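Fructose-bisphosphate aldolase (Slackia heliotrinireducens, PDB 4MOZ) is an aldolase of the DeoC/LacD family, built on a parallel eight-stranded alpha/beta (TIM) barrel. Local coordinates at residues A113-Y118 and S149-T154; G142-L147 and W176-G181. All blocks are in the same frame, centred on the assembly; numbering follows the deposited sequence.

Contact 1 (A113-Y118 and S149-T154)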
loop_
_atom_site.group_PDB
_atom_site.type_symbol
_atom_site.label_atom_id
_atom_site.label_comp_id
_atom_site.label_asym_id
_atom_site.label_seq_id
_atom_site.Cartn_x
_atom_site.Cartn_y
_atom_site.Cartn_z
ATOM N N ALA C 113 -11.730 -3.653 -22.964
ATOM C CA ALA C 113 -13.081 -3.077 -22.936
ATOM C C ALA C 113 -13.731 -3.138 -21.548
ATOM O O ALA C 113 -14.530 -2.267 -21.195
ATOM C CB ALA C 113 -13.968 -3.750 -23.978
ATOM N N GLN C 114 -13.383 -4.166 -20.772
ATOM C CA GLN C 114 -13.861 -4.305 -19.398
ATOM C C GLN C 114 -13.041 -3.435 -18.444
ATOM O O GLN C 114 -13.606 -2.685 -17.645
ATOM C CB GLN C 114 -13.823 -5.771 -18.938
ATOM C CG GLN C 114 -14.274 -5.971 -17.493
ATOM C CD GLN C 114 -14.017 -7.369 -16.951
ATOM O OE1 GLN C 114 -13.883 -8.333 -17.707
ATOM N NE2 GLN C 114 -13.963 -7.486 -15.627
ATOM N N ASP C 115 -11.717 -3.554 -18.527
ATOM C CA ASP C 115 -10.798 -2.808 -17.663
ATOM C C ASP C 115 -9.414 -2.760 -18.307
ATOM O O ASP C 115 -8.971 -3.738 -18.909
ATOM C CB ASP C 115 -10.716 -3.464 -16.275
ATOM C CG ASP C 115 -10.207 -2.513 -15.181
ATOM O OD1 ASP C 115 -10.270 -1.270 -15.341
ATOM O OD2 ASP C 115 -9.750 -3.021 -14.133
ATOM N N ASP C 116 -8.746 -1.615 -18.186
ATOM C CA ASP C 116 -7.374 -1.452 -18.663
ATOM C C ASP C 116 -6.447 -2.501 -18.036
ATOM O O ASP C 116 -6.675 -2.924 -16.905
ATOM C CB ASP C 116 -6.869 -0.040 -18.347
ATOM C CG ASP C 116 -7.277 0.985 -19.393
ATOM O OD1 ASP C 116 -7.961 0.636 -20.379
ATOM O OD2 ASP C 116 -6.905 2.161 -19.230
ATOM N N PRO C 117 -5.399 -2.920 -18.766
ATOM C CA PRO C 117 -4.547 -4.002 -18.268
ATOM C C PRO C 117 -3.579 -3.586 -17.161
ATOM O O PRO C 117 -3.104 -2.443 -17.130
ATOM C CB PRO C 117 -3.760 -4.427 -19.511
ATOM C CG PRO C 117 -3.671 -3.181 -20.332
ATOM C CD PRO C 117 -4.953 -2.426 -20.085
ATOM N N TYR C 118 -3.314 -4.528 -16.259
ATOM C CA TYR C 118 -2.259 -4.399 -15.270
ATOM C C TYR C 118 -1.582 -5.758 -15.068
ATOM O O TYR C 118 -2.245 -6.762 -14.798
ATOM C CB TYR C 118 -2.806 -3.850 -13.944
ATOM C CG TYR C 118 -1.820 -3.925 -12.789
ATOM C CD1 TYR C 118 -0.498 -3.502 -12.944
ATOM C CD2 TYR C 118 -2.212 -4.402 -11.539
ATOM C CE1 TYR C 118 0.406 -3.575 -11.898
ATOM C CE2 TYR C 118 -1.311 -4.471 -10.479
ATOM C CZ TYR C 118 -0.003 -4.059 -10.667
ATOM O OH TYR C 118 0.908 -4.119 -9.633
ATOM N N SER C 149 -2.375 2.670 -20.174
ATOM C CA SER C 149 -3.358 2.008 -19.322
ATOM C C SER C 149 -3.617 2.900 -18.117
ATOM O O SER C 149 -2.729 3.640 -17.693
ATOM C CB SER C 149 -2.835 0.649 -18.845
ATOM O OG SER C 149 -3.671 0.096 -17.836
ATOM N N GLU C 150 -4.818 2.824 -17.551
ATOM C CA GLU C 150 -5.107 3.545 -16.309
ATOM C C GLU C 150 -4.254 3.054 -15.136
ATOM O O GLU C 150 -4.167 3.724 -14.112
ATOM C CB GLU C 150 -6.600 3.492 -15.974
ATOM C CG GLU C 150 -7.422 4.377 -16.897
ATOM C CD GLU C 150 -8.885 4.467 -16.518
ATOM O OE1 GLU C 150 -9.285 3.881 -15.487
ATOM O OE2 GLU C 150 -9.632 5.134 -17.263
ATOM N N TYR C 151 -3.612 1.899 -15.301
ATOM C CA TYR C 151 -2.701 1.371 -14.289
ATOM C C TYR C 151 -1.223 1.572 -14.649
ATOM O O TYR C 151 -0.345 0.968 -14.032
ATOM C CB TYR C 151 -3.006 -0.105 -14.021
ATOM C CG TYR C 151 -4.452 -0.362 -13.666
ATOM C CD1 TYR C 151 -4.943 -0.071 -12.391
ATOM C CD2 TYR C 151 -5.332 -0.891 -14.603
ATOM C CE1 TYR C 151 -6.274 -0.304 -12.066
ATOM C CE2 TYR C 151 -6.660 -1.128 -14.291
ATOM C CZ TYR C 151 -7.128 -0.837 -13.025
ATOM O OH TYR C 151 -8.449 -1.079 -12.726
ATOM N N GLU C 152 -0.964 2.434 -15.636
ATOM C CA GLU C 152 0.398 2.776 -16.084
ATOM C C GLU C 152 1.332 3.125 -14.922
ATOM O O GLU C 152 2.466 2.650 -14.873
ATOM C CB GLU C 152 0.359 3.937 -17.086
ATOM C CG GLU C 152 1.723 4.475 -17.517
ATOM C CD GLU C 152 1.625 5.780 -18.300
ATOM O OE1 GLU C 152 1.318 5.723 -19.513
ATOM O OE2 GLU C 152 1.868 6.861 -17.708
ATOM N N ALA C 153 0.840 3.942 -13.993
ATOM C CA ALA C 153 1.641 4.439 -12.871
ATOM C C ALA C 153 2.258 3.329 -12.025
ATOM O O ALA C 153 3.436 3.398 -11.661
ATOM C CB ALA C 153 0.810 5.365 -11.995
ATOM N N THR C 154 1.455 2.314 -11.715
ATOM C CA THR C 154 1.901 1.188 -10.900
ATOM C C THR C 154 3.046 0.445 -11.586
ATOM O O THR C 154 4.044 0.102 -10.946
ATOM C CB THR C 154 0.741 0.216 -10.613
ATOM O OG1 THR C 154 -0.383 0.956 -10.117
ATOM C CG2 THR C 154 1.148 -0.829 -9.580
#
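S149 and P117 meet where the loop after strand 99-102 of a TIM barrel runs past the turn that leads into helix 152-168. Three hydrogen bonds join the two segments. S149 OG donates to the carbonyl of P117, OG to O 2.7 Å, and the same OG accepts from Y151 N at 3.1 Å, closing an ST turn within the type I turn S149-E152. With OG anti to the backbone N (chi1 170°), the hydroxyl lies beside its own carbonyl carbon and serves both partners. D116 OD2 accepts from E150 N at 2.8 Å, on the anti side, while OD1 of the same carboxylate accepts from K182 N, which fixes the group through both oxygens. The third bond is a side-chain pair: Y151 OH donates to the syn lone pair of D115 OD2 at 2.7 Å, with carboxylate and ring planes 84° apart.

The carboxylates of D116 and E150 lie near each other; E150 OE2 is engaged by Q114 NE2 of a second subunit and, weakly, by K182, which would be expected to ease the repulsion.

The remaining contacts are van der Waals approaches around the two tyrosines. Y118 CB rests against Y151 CB at 3.8 Å, their side chains crossing at about a right angle. Y151, at the N-cap position, has the carbonyl O of D116 at its ring edge, 3.2 Å from CE2 and near the ring plane. Farther along the helix, T154 CG2 abuts the phenol end of Y118, 3.3 Å from its OH.

Contact 2 (G142-L147 and W176-G181)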
loop_
_atom_site.group_PDB
_atom_site.type_symbol
_atom_site.label_atom_id
_atom_site.label_comp_id
_atom_site.label_asym_id
_atom_site.label_seq_id
_atom_site.Cartn_x
_atom_site.Cartn_y
_atom_site.Cartn_z
ATOM N N GLY C 142 12.959 -9.702 -16.899
ATOM C CA GLY C 142 12.010 -9.122 -17.836
ATOM C C GLY C 142 10.800 -8.543 -17.121
ATOM O O GLY C 142 10.412 -9.024 -16.056
ATOM N N TYR C 143 10.207 -7.507 -17.710
ATOM C CA TYR C 143 9.027 -6.854 -17.151
ATOM C C TYR C 143 8.212 -6.219 -18.269
ATOM O O TYR C 143 8.781 -5.619 -19.185
ATOM C CB TYR C 143 9.439 -5.793 -16.118
ATOM C CG TYR C 143 8.285 -5.227 -15.322
ATOM C CD1 TYR C 143 7.595 -4.098 -15.775
ATOM C CD2 TYR C 143 7.878 -5.814 -14.120
ATOM C CE1 TYR C 143 6.534 -3.572 -15.059
ATOM C CE2 TYR C 143 6.817 -5.287 -13.395
ATOM C CZ TYR C 143 6.148 -4.167 -13.876
ATOM O OH TYR C 143 5.085 -3.632 -13.185
ATOM N N THR C 144 6.888 -6.356 -18.193
ATOM C CA THR C 144 5.972 -5.752 -19.167
ATOM C C THR C 144 5.308 -4.480 -18.635
ATOM O O THR C 144 4.827 -4.456 -17.503
ATOM C CB THR C 144 4.861 -6.742 -19.569
ATOM O OG1 THR C 144 5.454 -7.900 -20.155
ATOM C CG2 THR C 144 3.900 -6.111 -20.579
ATOM N N LEU C 145 5.272 -3.435 -19.460
ATOM C CA LEU C 145 4.543 -2.206 -19.128
ATOM C C LEU C 145 3.510 -1.907 -20.200
ATOM O O LEU C 145 3.835 -1.920 -21.389
ATOM C CB LEU C 145 5.479 -1.000 -19.022
ATOM C CG LEU C 145 6.564 -0.953 -17.953
ATOM C CD1 LEU C 145 7.882 -1.480 -18.507
ATOM C CD2 LEU C 145 6.719 0.482 -17.467
ATOM N N TYR C 146 2.274 -1.643 -19.778
ATOM C CA TYR C 146 1.241 -1.156 -20.688
ATOM C C TYR C 146 1.099 0.347 -20.506
ATOM O O TYR C 146 0.351 0.812 -19.649
ATOM C CB TYR C 146 -0.102 -1.876 -20.470
ATOM C CG TYR C 146 0.033 -3.381 -20.409
ATOM C CD1 TYR C 146 0.197 -4.142 -21.571
ATOM C CD2 TYR C 146 0.022 -4.046 -19.186
ATOM C CE1 TYR C 146 0.338 -5.524 -21.508
ATOM C CE2 TYR C 146 0.163 -5.421 -19.114
ATOM C CZ TYR C 146 0.321 -6.155 -20.271
ATOM O OH TYR C 146 0.463 -7.523 -20.183
ATOM N N LEU C 147 1.847 1.107 -21.298
ATOM C CA LEU C 147 1.724 2.562 -21.284
ATOM C C LEU C 147 0.333 2.940 -21.756
ATOM O O LEU C 147 -0.244 2.253 -22.599
ATOM C CB LEU C 147 2.784 3.216 -22.174
ATOM C CG LEU C 147 4.254 2.885 -21.875
ATOM C CD1 LEU C 147 5.169 3.612 -22.855
ATOM C CD2 LEU C 147 4.645 3.204 -20.436
ATOM N N TRP C 176 9.326 -5.365 -21.924
ATOM C CA TRP C 176 8.288 -5.433 -22.940
ATOM C C TRP C 176 7.459 -4.207 -22.768
ATOM O O TRP C 176 6.952 -3.952 -21.682
ATOM C CB TRP C 176 7.393 -6.637 -22.714
ATOM C CG TRP C 176 7.951 -7.962 -23.155
ATOM C CD1 TRP C 176 7.493 -8.764 -24.194
ATOM C CD2 TRP C 176 9.066 -8.711 -22.553
ATOM N NE1 TRP C 176 8.234 -9.912 -24.288
ATOM C CE2 TRP C 176 9.192 -9.947 -23.332
ATOM C CE3 TRP C 176 9.939 -8.488 -21.495
ATOM C CZ2 TRP C 176 10.159 -10.906 -23.043
ATOM C CZ3 TRP C 176 10.915 -9.453 -21.217
ATOM C CH2 TRP C 176 11.019 -10.638 -21.971
ATOM N N ILE C 177 7.312 -3.414 -23.816
ATOM C CA ILE C 177 6.485 -2.224 -23.695
ATOM C C ILE C 177 5.406 -2.197 -24.768
ATOM O O ILE C 177 5.682 -1.929 -25.938
ATOM C CB ILE C 177 7.312 -0.921 -23.662
ATOM C CG1 ILE C 177 8.352 -0.980 -22.531
ATOM C CG2 ILE C 177 6.386 0.271 -23.475
ATOM C CD1 ILE C 177 9.026 0.339 -22.194
ATOM N N TYR C 178 4.182 -2.504 -24.345
ATOM C CA TYR C 178 3.028 -2.555 -25.227
ATOM C C TYR C 178 1.994 -1.535 -24.783
ATOM O O TYR C 178 1.178 -1.827 -23.910
ATOM C CB TYR C 178 2.389 -3.941 -25.191
ATOM C CG TYR C 178 3.278 -5.083 -25.618
ATOM C CD1 TYR C 178 3.998 -5.033 -26.814
ATOM C CD2 TYR C 178 3.365 -6.235 -24.844
ATOM C CE1 TYR C 178 4.796 -6.091 -27.210
ATOM C CE2 TYR C 178 4.159 -7.297 -25.234
ATOM C CZ TYR C 178 4.867 -7.221 -26.415
ATOM O OH TYR C 178 5.648 -8.282 -26.797
ATOM N N PRO C 179 2.026 -0.325 -25.366
ATOM C CA PRO C 179 0.979 0.633 -25.029
ATOM C C PRO C 179 -0.399 0.031 -25.290
ATOM O O PRO C 179 -0.727 -0.336 -26.418
ATOM C CB PRO C 179 1.275 1.811 -25.956
ATOM C CG PRO C 179 2.757 1.754 -26.135
ATOM C CD PRO C 179 3.079 0.284 -26.201
ATOM N N ARG C 180 -1.178 -0.104 -24.226
ATOM C CA ARG C 180 -2.467 -0.767 -24.301
ATOM C C ARG C 180 -3.439 -0.144 -23.319
ATOM O O ARG C 180 -3.090 0.156 -22.175
ATOM C CB ARG C 180 -2.326 -2.265 -24.019
ATOM C CG ARG C 180 -3.585 -3.071 -24.322
ATOM C CD ARG C 180 -3.326 -4.570 -24.244
ATOM N NE ARG C 180 -2.313 -4.991 -25.210
ATOM C CZ ARG C 180 -1.586 -6.102 -25.115
ATOM N NH1 ARG C 180 -1.750 -6.933 -24.089
ATOM N NH2 ARG C 180 -0.688 -6.382 -26.053
ATOM N N GLY C 181 -4.669 0.038 -23.778
ATOM C CA GLY C 181 -5.708 0.611 -22.952
ATOM C C GLY C 181 -6.721 1.381 -23.767
ATOM O O GLY C 181 -6.507 1.667 -24.945
#
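W176 and T144 sit next to each other on one face of the sheet with matching first torsions: CG of W176 (chi1 -78°) and OG1 of T144 (chi1 -60°) each stand anti to the carbonyl carbon. CB of W176 comes 3.5 Å from T144 OG1, and the two side chains cross obliquely. The six-membered end of the indole reaches back to G142, whose CA lies at the ring edge, 3.6 Å from CZ3. K102 ties the pair to the neighbouring strand, bonding T144 OG1 through NZ and making a cation-pi contact with W176.

The backbones run parallel as adjacent strands of the TIM barrel, 138-145 and 172-177, linked by helix 152-168 in a beta-alpha-beta unit. The backbone of W176 is bonded through both its N and its O: the N donates to Y143 O, and the O accepts from L145 N at 2.8 Å. The pairing continues past the strand ends, Y178 N to L145 O and R180 N to L147 O, the last of these 3.0 Å long but bent to 135° at the hydrogen.

L145 and I177 occupy the sheet face away from T144 and W176. Their side chains run alongside each other in the same direction, with L145 CD1 4.1 Å from I177 CG1. I177 CG2 is also met by L147 CD1, at 3.6 Å, and helix 191-204 packs on both I177 and L147.

Y146 takes Y178 O at its ring edge, while T144 CG2 sits over one ring face, offset toward the rim. The R180 side chain runs alongside Y146, its NE in a salt bridge with E188; one guanidinium face lies over Y146 CE1, which is 3.6 Å from R180 NH1.

In the fold
The centres of contact 1 and contact 2 are 10 Å apart, on the same side of the chain's centre, and the two touch directly: P117 packs on the Y146 ring, and D116 OD1 approaches G181. Along the chain their segments alternate, 113-118, 142-147, 149-154 and 176-181, so strand 138-145 runs into the turn of contact 1, and helix 152-168 then leads back to strand 172-177 of contact 2. Contact 2 is buried, pairing neighbouring barrel strands and the loops that follow them. Contact 1 lies farther out, its centre about 22 Å from the chain's centre, where the loop after strand 99-102 meets the start of helix 152-168 and residues of two neighbouring subunits pack against it.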